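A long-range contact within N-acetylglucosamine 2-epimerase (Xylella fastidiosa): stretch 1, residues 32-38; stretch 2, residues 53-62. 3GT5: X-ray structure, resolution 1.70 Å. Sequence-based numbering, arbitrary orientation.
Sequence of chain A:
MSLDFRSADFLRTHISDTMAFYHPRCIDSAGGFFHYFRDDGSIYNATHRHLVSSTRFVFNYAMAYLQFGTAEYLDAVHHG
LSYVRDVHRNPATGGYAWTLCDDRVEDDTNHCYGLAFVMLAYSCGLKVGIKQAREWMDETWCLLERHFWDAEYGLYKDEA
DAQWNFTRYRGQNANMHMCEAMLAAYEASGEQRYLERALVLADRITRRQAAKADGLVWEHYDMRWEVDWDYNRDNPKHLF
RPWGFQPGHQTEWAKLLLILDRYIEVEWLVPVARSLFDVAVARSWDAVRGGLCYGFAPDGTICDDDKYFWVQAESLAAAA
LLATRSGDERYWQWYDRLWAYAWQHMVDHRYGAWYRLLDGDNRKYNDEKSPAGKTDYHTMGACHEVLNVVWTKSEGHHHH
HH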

ATOM      1  N   GLY A  32       8.000  12.482 -15.233  1.00 25.43           N
ATOM      2  CA  GLY A  32       7.640  11.364 -14.358  1.00 24.67           C
ATOM      3  C   GLY A  32       8.549  10.149 -14.506  1.00 23.45           C
ATOM      4  O   GLY A  32       9.740  10.268 -14.863  1.00 23.65           O
ATOM      5  N   PHE A  33       7.954   8.978 -14.279  1.00 21.97           N
ATOM      6  CA  PHE A  33       8.650   7.705 -14.300  1.00 21.19           C
ATOM      7  C   PHE A  33       7.991   6.763 -15.289  1.00 21.25           C
ATOM      8  O   PHE A  33       6.776   6.857 -15.544  1.00 20.05           O
ATOM      9  CB  PHE A  33       8.621   7.073 -12.899  1.00 20.55           C
ATOM     10  CG  PHE A  33       9.128   7.966 -11.819  1.00 19.47           C
ATOM     11  CD1 PHE A  33      10.497   8.125 -11.584  1.00 22.53           C
ATOM     12  CD2 PHE A  33       8.253   8.701 -11.053  1.00 20.16           C
ATOM     13  CE1 PHE A  33      10.957   8.972 -10.525  1.00 20.88           C
ATOM     14  CE2 PHE A  33       8.708   9.563 -10.060  1.00 19.96           C
ATOM     15  CZ  PHE A  33      10.065   9.686  -9.798  1.00 20.97           C
ATOM     16  N   PHE A  34       8.781   5.835 -15.827  1.00 21.25           N
ATOM     17  CA  PHE A  34       8.237   4.711 -16.582  1.00 21.31           C
ATOM     18  C   PHE A  34       7.593   3.758 -15.553  1.00 19.71           C
ATOM     19  O   PHE A  34       8.087   3.607 -14.415  1.00 19.66           O
ATOM     20  CB  PHE A  34       9.318   3.983 -17.367  1.00 21.38           C
ATOM     21  CG  PHE A  34      10.055   4.866 -18.318  1.00 23.46           C
ATOM     22  CD1 PHE A  34       9.423   5.339 -19.487  1.00 21.38           C
ATOM     23  CD2 PHE A  34      11.368   5.248 -18.060  1.00 26.86           C
ATOM     24  CE1 PHE A  34      10.104   6.181 -20.382  1.00 24.83           C
ATOM     25  CE2 PHE A  34      12.040   6.100 -18.957  1.00 24.56           C
ATOM     26  CZ  PHE A  34      11.399   6.551 -20.114  1.00 25.92           C
ATOM     27  N   HIS A  35       6.508   3.111 -15.945  1.00 19.78           N
ATOM     28  CA  HIS A  35       5.699   2.312 -15.010  1.00 19.03           C
ATOM     29  C   HIS A  35       5.621   0.799 -15.295  1.00 20.13           C
ATOM     30  O   HIS A  35       4.975   0.078 -14.547  1.00 19.56           O
ATOM     31  CB  HIS A  35       4.284   2.897 -14.928  1.00 19.71           C
ATOM     32  CG  HIS A  35       4.244   4.276 -14.358  1.00 19.38           C
ATOM     33  ND1 HIS A  35       3.104   5.048 -14.356  1.00 18.95           N
ATOM     34  CD2 HIS A  35       5.205   5.026 -13.768  1.00 18.07           C
ATOM     35  CE1 HIS A  35       3.358   6.206 -13.775  1.00 18.00           C
ATOM     36  NE2 HIS A  35       4.620   6.212 -13.384  1.00 18.25           N
ATOM     37  N   TYR A  36       6.275   0.315 -16.360  1.00 20.21           N
ATOM     38  CA  TYR A  36       6.190  -1.094 -16.733  1.00 20.49           C
ATOM     39  C   TYR A  36       7.593  -1.665 -16.970  1.00 21.00           C
ATOM     40  O   TYR A  36       8.287  -1.252 -17.922  1.00 22.83           O
ATOM     41  CB  TYR A  36       5.338  -1.241 -17.996  1.00 21.23           C
ATOM     42  CG  TYR A  36       3.850  -0.931 -17.833  1.00 19.46           C
ATOM     43  CD1 TYR A  36       2.915  -1.944 -17.625  1.00 23.41           C
ATOM     44  CD2 TYR A  36       3.386   0.363 -17.921  1.00 23.57           C
ATOM     45  CE1 TYR A  36       1.566  -1.669 -17.502  1.00 23.46           C
ATOM     46  CE2 TYR A  36       2.044   0.657 -17.789  1.00 23.73           C
ATOM     47  CZ  TYR A  36       1.138  -0.374 -17.596  1.00 24.94           C
ATOM     48  OH  TYR A  36      -0.190  -0.074 -17.495  1.00 27.93           O
ATOM     49  N   PHE A  37       8.021  -2.559 -16.078  1.00 20.38           N
ATOM     50  CA  PHE A  37       9.371  -3.119 -16.100  1.00 20.36           C
ATOM     51  C   PHE A  37       9.375  -4.635 -16.153  1.00 20.86           C
ATOM     52  O   PHE A  37       8.652  -5.334 -15.400  1.00 18.02           O
ATOM     53  CB  PHE A  37      10.178  -2.748 -14.855  1.00 20.78           C
ATOM     54  CG  PHE A  37      10.247  -1.263 -14.566  1.00 20.50           C
ATOM     55  CD1 PHE A  37      11.402  -0.554 -14.821  1.00 22.96           C
ATOM     56  CD2 PHE A  37       9.173  -0.584 -13.986  1.00 20.37           C
ATOM     57  CE1 PHE A  37      11.472   0.794 -14.556  1.00 23.28           C
ATOM     58  CE2 PHE A  37       9.259   0.774 -13.713  1.00 20.62           C
ATOM     59  CZ  PHE A  37      10.390   1.460 -14.008  1.00 22.36           C
ATOM     60  N   ARG A  38      10.229  -5.173 -17.032  1.00 21.73           N
ATOM     61  CA  ARG A  38      10.538  -6.585 -17.025  1.00 22.22           C
ATOM     62  C   ARG A  38      11.505  -6.982 -15.902  1.00 22.17           C
ATOM     63  O   ARG A  38      12.095  -6.118 -15.243  1.00 21.44           O
ATOM     64  CB  ARG A  38      11.180  -7.011 -18.361  1.00 22.73           C
ATOM     65  CG  ARG A  38      10.307  -6.804 -19.559  1.00 26.64           C
ATOM     66  CD  ARG A  38      10.937  -7.420 -20.834  1.00 29.15           C
ATOM     67  NE  ARG A  38      10.097  -7.124 -21.980  1.00 33.27           N
ATOM     68  CZ  ARG A  38      10.236  -6.077 -22.798  1.00 33.77           C
ATOM     69  NH1 ARG A  38      11.202  -5.178 -22.637  1.00 36.08           N
ATOM     70  NH2 ARG A  38       9.379  -5.925 -23.804  1.00 37.90           N
TER
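Stretch 2 53-62: SSTRFVFNYA

No direct hydrogen bond joins the two stretches; their polar connection runs through two waters, and the rest of the contact is rings packed on a helix. Water 1 lies 3.0 Å from Phe-33 N, whose proton it accepts, 2.9 Å from His-35 NE2 and 2.8 Å from Ser-54 OG, so one solvent molecule ties backbone and imidazole to the helix. Water 2 lies 2.7 Å from His-35 O and 2.6 Å from Ser-53 OG, bridging the two.

Stretch 2 is helical throughout, with i to i+4 bonds such as Phe-57 N to Ser-53 O (2.9 Å) and Tyr-61 N to Phe-57 O (3.1 Å). It therefore presents Ser-53, Phe-57 and Tyr-61, one turn apart, with their CA-to-CB bonds toward stretch 1, whereas that of Thr-55 points away. Stretch 1 is extended for the most part, and its backbone comes nearest at the start of the helical segment: His-35 CA is 6.2 Å from Ser-53 CA, and Phe-33 CA is 6.6 Å from Ser-54 CA. The register thus runs in opposite senses, the earlier residue Phe-33 facing Ser-54 and the later His-35 facing Ser-53.

The His-35 ring covers Ser-53: Ser-53 CB stands 3.4 Å from the ring centroid, only 9° off the normal, which supports a CH-pi contact. At the ring edge, His-35 CE1 approaches Ser-54 OG to 3.1 Å.

Farther along the helix, Phe-33 meets two aromatic residues. Its ring forms an offset stack with that of Phe-57 (centroids 4.9 Å apart, planes at 30°), while Phe-57 CB sits over its face, 3.5 Å from Phe-33 CD2. With Tyr-61 the planes differ by 18° but are slid apart; Phe-33 CE1 still reaches Tyr-61 CE2 at 3.5 Å. Phe-37 CE2 touches the edge of the Phe-57 ring, 3.8 Å from Phe-57 CZ. Phe-34 O, 3.4 Å from Phe-57 CE2, is buried without a polar partner.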

ATOM      1  N   SER A  53       1.309   4.277  -9.730  1.00 16.84           N
ATOM      2  CA  SER A  53       2.791   4.270  -9.892  1.00 16.94           C
ATOM      3  C   SER A  53       3.444   5.652  -9.732  1.00 17.78           C
ATOM      4  O   SER A  53       4.496   5.801  -9.044  1.00 17.00           O
ATOM      5  CB  SER A  53       3.222   3.586 -11.194  1.00 18.34           C
ATOM      6  OG  SER A  53       3.118   2.189 -11.043  1.00 20.77           O
ATOM      7  N   SER A  54       2.854   6.669 -10.357  1.00 17.35           N
ATOM      8  CA  SER A  54       3.394   8.037 -10.270  1.00 17.32           C
ATOM      9  C   SER A  54       3.560   8.472  -8.803  1.00 17.42           C
ATOM     10  O   SER A  54       4.571   9.075  -8.421  1.00 17.93           O
ATOM     11  CB  SER A  54       2.494   9.065 -10.998  1.00 16.89           C
ATOM     12  OG  SER A  54       2.512   8.877 -12.402  1.00 18.36           O
ATOM     13  N   THR A  55       2.572   8.186  -7.983  1.00 17.33           N
ATOM     14  CA  THR A  55       2.637   8.529  -6.553  1.00 16.47           C
ATOM     15  C   THR A  55       3.548   7.591  -5.739  1.00 17.69           C
ATOM     16  O   THR A  55       4.309   8.048  -4.870  1.00 16.62           O
ATOM     17  CB  THR A  55       1.222   8.589  -5.975  1.00 17.07           C
ATOM     18  OG1 THR A  55       0.537   7.352  -6.233  1.00 16.21           O
ATOM     19  CG2 THR A  55       0.437   9.768  -6.558  1.00 16.31           C
ATOM     20  N   ARG A  56       3.464   6.283  -5.986  1.00 16.59           N
ATOM     21  CA  ARG A  56       4.270   5.331  -5.221  1.00 16.87           C
ATOM     22  C   ARG A  56       5.759   5.557  -5.447  1.00 16.67           C
ATOM     23  O   ARG A  56       6.554   5.377  -4.534  1.00 16.36           O
ATOM     24  CB  ARG A  56       3.877   3.882  -5.545  1.00 17.30           C
ATOM     25  CG  ARG A  56       2.602   3.456  -4.796  1.00 16.28           C
ATOM     26  CD  ARG A  56       2.198   2.050  -5.161  1.00 17.55           C
ATOM     27  NE  ARG A  56       0.954   1.665  -4.492  1.00 15.99           N
ATOM     28  CZ  ARG A  56       0.424   0.439  -4.565  1.00 19.24           C
ATOM     29  NH1 ARG A  56       1.070  -0.527  -5.201  1.00 19.99           N
ATOM     30  NH2 ARG A  56      -0.717   0.163  -3.931  1.00 22.63           N
ATOM     31  N   PHE A  57       6.156   5.922  -6.668  1.00 17.65           N
ATOM     32  CA  PHE A  57       7.586   6.211  -6.910  1.00 17.55           C
ATOM     33  C   PHE A  57       8.073   7.435  -6.121  1.00 18.43           C
ATOM     34  O   PHE A  57       9.220   7.492  -5.731  1.00 19.39           O
ATOM     35  CB  PHE A  57       7.882   6.452  -8.372  1.00 16.78           C
ATOM     36  CG  PHE A  57       8.246   5.218  -9.149  1.00 18.70           C
ATOM     37  CD1 PHE A  57       9.402   4.502  -8.854  1.00 18.49           C
ATOM     38  CD2 PHE A  57       7.473   4.823 -10.229  1.00 20.39           C
ATOM     39  CE1 PHE A  57       9.743   3.369  -9.601  1.00 20.79           C
ATOM     40  CE2 PHE A  57       7.817   3.688 -10.988  1.00 19.03           C
ATOM     41  CZ  PHE A  57       8.958   2.976 -10.660  1.00 19.62           C
ATOM     42  N   VAL A  58       7.209   8.423  -5.885  1.00 18.08           N
ATOM     43  CA  VAL A  58       7.576   9.527  -4.977  1.00 18.43           C
ATOM     44  C   VAL A  58       7.853   9.003  -3.569  1.00 18.31           C
ATOM     45  O   VAL A  58       8.836   9.380  -2.943  1.00 18.78           O
ATOM     46  CB  VAL A  58       6.466  10.575  -4.928  1.00 17.80           C
ATOM     47  CG1 VAL A  58       6.663  11.612  -3.779  1.00 19.67           C
ATOM     48  CG2 VAL A  58       6.354  11.277  -6.242  1.00 18.28           C
ATOM     49  N   PHE A  59       7.010   8.106  -3.057  1.00 18.37           N
ATOM     50  CA  PHE A  59       7.275   7.443  -1.773  1.00 18.74           C
ATOM     51  C   PHE A  59       8.646   6.720  -1.781  1.00 18.46           C
ATOM     52  O   PHE A  59       9.423   6.902  -0.843  1.00 19.10           O
ATOM     53  CB  PHE A  59       6.106   6.479  -1.408  1.00 18.77           C
ATOM     54  CG  PHE A  59       6.361   5.598  -0.239  1.00 17.01           C
ATOM     55  CD1 PHE A  59       5.841   5.922   1.000  1.00 19.05           C
ATOM     56  CD2 PHE A  59       7.072   4.403  -0.385  1.00 18.70           C
ATOM     57  CE1 PHE A  59       6.033   5.088   2.096  1.00 19.41           C
ATOM     58  CE2 PHE A  59       7.291   3.552   0.735  1.00 20.82           C
ATOM     59  CZ  PHE A  59       6.755   3.908   1.968  1.00 20.95           C
ATOM     60  N   ASN A  60       8.900   5.882  -2.799  1.00 17.88           N
ATOM     61  CA  ASN A  60      10.131   5.072  -2.942  1.00 18.21           C
ATOM     62  C   ASN A  60      11.314   6.010  -2.695  1.00 18.16           C
ATOM     63  O   ASN A  60      12.206   5.746  -1.893  1.00 17.71           O
ATOM     64  CB  ASN A  60      10.343   4.575  -4.383  1.00 19.89           C
ATOM     65  CG  ASN A  60       9.555   3.332  -4.779  1.00 21.84           C
ATOM     66  OD1 ASN A  60       8.635   2.882  -4.083  1.00 24.28           O
ATOM     67  ND2 ASN A  60       9.969   2.729  -5.941  1.00 21.78           N
ATOM     68  N   TYR A  61      11.321   7.098  -3.431  1.00 17.00           N
ATOM     69  CA  TYR A  61      12.520   7.940  -3.428  1.00 17.25           C
ATOM     70  C   TYR A  61      12.591   8.796  -2.179  1.00 17.29           C
ATOM     71  O   TYR A  61      13.704   9.030  -1.653  1.00 17.68           O
ATOM     72  CB  TYR A  61      12.536   8.797  -4.671  1.00 15.87           C
ATOM     73  CG  TYR A  61      13.094   8.138  -5.932  1.00 18.61           C
ATOM     74  CD1 TYR A  61      14.457   7.952  -6.072  1.00 18.05           C
ATOM     75  CD2 TYR A  61      12.269   7.779  -6.991  1.00 18.77           C
ATOM     76  CE1 TYR A  61      14.990   7.373  -7.183  1.00 18.61           C
ATOM     77  CE2 TYR A  61      12.781   7.226  -8.146  1.00 18.33           C
ATOM     78  CZ  TYR A  61      14.165   7.013  -8.221  1.00 21.99           C
ATOM     79  OH  TYR A  61      14.747   6.511  -9.369  1.00 25.09           O
ATOM     80  N   ALA A  62      11.440   9.277  -1.686  1.00 17.73           N
ATOM     81  CA  ALA A  62      11.433  10.040  -0.416  1.00 17.39           C
ATOM     82  C   ALA A  62      11.918   9.238   0.756  1.00 17.35           C
ATOM     83  O   ALA A  62      12.750   9.706   1.490  1.00 18.83           O
ATOM     84  CB  ALA A  62      10.066  10.632  -0.124  1.00 17.77           C
TER
HETATM   85  O   HOH W   1       5.242   9.040 -12.926  1.00 21.71           O
HETATM   86  O   HOH W   2       5.169   0.860 -11.941  1.00 19.52           O